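Local structure of putative D-arabinose 5-phosphate isomerase (Klebsiella pneumoniae subsp. pneumoniae, 3K2V) at residues D38-V43 and E55-K59. The protein is a putative D-arabinose 5-phosphate isomerase, represented here by its CBS-domain pair, which binds a CMP-linked 3-deoxy-octulosonic acid and probably has a regulatory role. Residues are numbered along the deposited sequence; the frame is centred on the assembly and turned at random. Where two conformers were deposited one is given.
Sequences DEIPHV and EITRK
K59 and E55, one helical turn apart, reach together across to the chain that leads into strand 42-43. The lysine ammonium, with several hydrogens to give, is gripped three times: K59 NZ donates to D38 O (3.0 Å), to I40 O from above its carbonyl plane (3.1 Å), and to E55 OE2 in a short salt bridge of 2.6 Å. Bends at chi2 (-52°) and chi4 curl the long chain back to these acceptors, and K59 CB and CG each lie 3.7 Å from P41 CB. Proline suits this place, having no N-H to satisfy and offering a compact apolar ring. In E55, CG anti to its own N (chi1 179°) heads for the strand and a bend at chi2 (74°) turns the carboxylate to it, where H42 N donates to E55 OE2 at 3.0 Å on the anti side. K59 NZ meets this anionic oxygen, able to accept twice, on the syn side and from the opposite face, which should favour the charged carboxylate. Branched, apolar V43 packs CG1 3.7 Å from E55 CB. P41 and V43 also bond through their backbones to A65, completing the beta-alpha-beta unit (strand 42-43, helix 49-59, strand 63-67) characteristic of a CBS domain.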
loop_
_atom_site.group_PDB
_atom_site.type_symbol
_atom_site.label_atom_id
_atom_site.label_comp_id
_atom_site.label_asym_id
_atom_site.label_seq_id
_atom_site.Cartn_x
_atom_site.Cartn_y
_atom_site.Cartn_z
ATOM N N ASP A 38 -4.265 20.473 -5.307
ATOM C CA ASP A 38 -3.860 19.608 -6.401
ATOM C C ASP A 38 -3.159 18.348 -5.948
ATOM O O ASP A 38 -3.019 17.438 -6.765
ATOM C CB ASP A 38 -2.931 20.341 -7.367
ATOM C CG ASP A 38 -3.628 21.471 -8.126
ATOM O OD1 ASP A 38 -4.875 21.454 -8.250
ATOM O OD2 ASP A 38 -2.911 22.384 -8.608
ATOM N N GLU A 39 -2.721 18.274 -4.681
ATOM C CA GLU A 39 -2.085 17.045 -4.224
ATOM C C GLU A 39 -3.112 15.969 -3.817
ATOM O O GLU A 39 -2.735 14.831 -3.570
ATOM C CB GLU A 39 -1.070 17.314 -3.111
ATOM C CG GLU A 39 0.195 18.012 -3.603
ATOM C CD GLU A 39 -0.027 19.492 -3.863
ATOM O OE1 GLU A 39 0.066 19.905 -5.037
ATOM O OE2 GLU A 39 -0.311 20.246 -2.898
ATOM N N ILE A 40 -4.395 16.323 -3.748
ATOM C CA ILE A 40 -5.441 15.348 -3.449
ATOM C C ILE A 40 -5.718 14.515 -4.718
ATOM O O ILE A 40 -5.998 15.065 -5.774
ATOM C CB ILE A 40 -6.781 16.003 -3.003
ATOM C CG1 ILE A 40 -6.597 16.872 -1.759
ATOM C CG2 ILE A 40 -7.872 14.936 -2.714
ATOM C CD1 ILE A 40 -7.871 17.669 -1.411
ATOM N N PRO A 41 -5.637 13.184 -4.609
ATOM C CA PRO A 41 -6.103 12.344 -5.719
ATOM C C PRO A 41 -7.613 12.188 -5.729
ATOM O O PRO A 41 -8.203 11.657 -4.787
ATOM C CB PRO A 41 -5.418 11.004 -5.465
ATOM C CG PRO A 41 -5.199 10.961 -3.991
ATOM C CD PRO A 41 -5.190 12.385 -3.458
ATOM N N HIS A 42 -8.235 12.668 -6.778
ATOM C CA HIS A 42 -9.653 12.475 -6.936
ATOM C C HIS A 42 -10.041 12.505 -8.393
ATOM O O HIS A 42 -9.401 13.187 -9.211
ATOM C CB HIS A 42 -10.464 13.486 -6.130
ATOM C CG HIS A 42 -10.289 14.905 -6.568
ATOM N ND1 HIS A 42 -11.085 15.491 -7.532
ATOM C CD2 HIS A 42 -9.424 15.863 -6.158
ATOM C CE1 HIS A 42 -10.703 16.744 -7.707
ATOM N NE2 HIS A 42 -9.717 17.004 -6.864
ATOM N N VAL A 43 -11.045 11.685 -8.721
ATOM C CA VAL A 43 -11.670 11.678 -10.035
ATOM C C VAL A 43 -13.173 11.755 -9.842
ATOM O O VAL A 43 -13.681 11.615 -8.738
ATOM C CB VAL A 43 -11.309 10.419 -10.872
ATOM C CG1 VAL A 43 -9.787 10.320 -11.057
ATOM C CG2 VAL A 43 -11.853 9.123 -10.236
ATOM N N GLU A 55 -4.601 8.834 -12.047
ATOM C CA GLU A 55 -4.669 9.793 -10.945
ATOM C C GLU A 55 -3.930 9.237 -9.740
ATOM O O GLU A 55 -3.169 9.979 -9.097
ATOM C CB GLU A 55 -6.119 10.132 -10.600
ATOM C CG GLU A 55 -6.323 11.128 -9.422
ATOM C CD GLU A 55 -5.988 12.593 -9.747
ATOM O OE1 GLU A 55 -5.577 12.883 -10.893
ATOM O OE2 GLU A 55 -6.146 13.466 -8.837
ATOM N N ILE A 56 -4.110 7.936 -9.467
ATOM C CA ILE A 56 -3.385 7.260 -8.397
ATOM C C ILE A 56 -1.882 7.391 -8.624
ATOM O O ILE A 56 -1.140 7.761 -7.696
ATOM C CB ILE A 56 -3.763 5.752 -8.250
ATOM C CG1 ILE A 56 -5.196 5.592 -7.760
ATOM C CG2 ILE A 56 -2.762 5.033 -7.289
ATOM C CD1 ILE A 56 -5.704 4.093 -7.725
ATOM N N THR A 57 -1.428 7.106 -9.847
ATOM C CA THR A 57 -0.010 7.179 -10.148
ATOM C C THR A 57 0.531 8.595 -9.962
ATOM O O THR A 57 1.565 8.789 -9.326
ATOM C CB THR A 57 0.280 6.705 -11.578
ATOM O OG1 THR A 57 -0.219 5.368 -11.724
ATOM C CG2 THR A 57 1.766 6.735 -11.848
ATOM N N ARG A 58 -0.186 9.578 -10.487
ATOM C CA ARG A 58 0.299 10.934 -10.425
ATOM C C ARG A 58 0.368 11.512 -9.028
ATOM O O ARG A 58 1.295 12.243 -8.735
ATOM C CB ARG A 58 -0.487 11.835 -11.355
ATOM C CG ARG A 58 -0.031 11.587 -12.741
ATOM C CD ARG A 58 -0.987 12.068 -13.746
ATOM N NE ARG A 58 -0.376 11.952 -15.059
ATOM C CZ ARG A 58 -0.931 12.411 -16.168
ATOM N NH1 ARG A 58 -2.109 13.034 -16.089
ATOM N NH2 ARG A 58 -0.302 12.263 -17.336
ATOM N N LYS A 59 -0.569 11.163 -8.152
ATOM C CA LYS A 59 -0.583 11.796 -6.826
ATOM C C LYS A 59 0.196 11.011 -5.781
ATOM O O LYS A 59 0.447 11.515 -4.673
ATOM C CB LYS A 59 -2.013 12.111 -6.375
ATOM C CG LYS A 59 -2.841 12.943 -7.374
ATOM C CD LYS A 59 -2.173 14.228 -7.839
ATOM C CE LYS A 59 -3.021 15.031 -8.844
ATOM N NZ LYS A 59 -4.389 15.391 -8.391
HETATM O O HOH W 1 -0.154 13.991 -3.902
#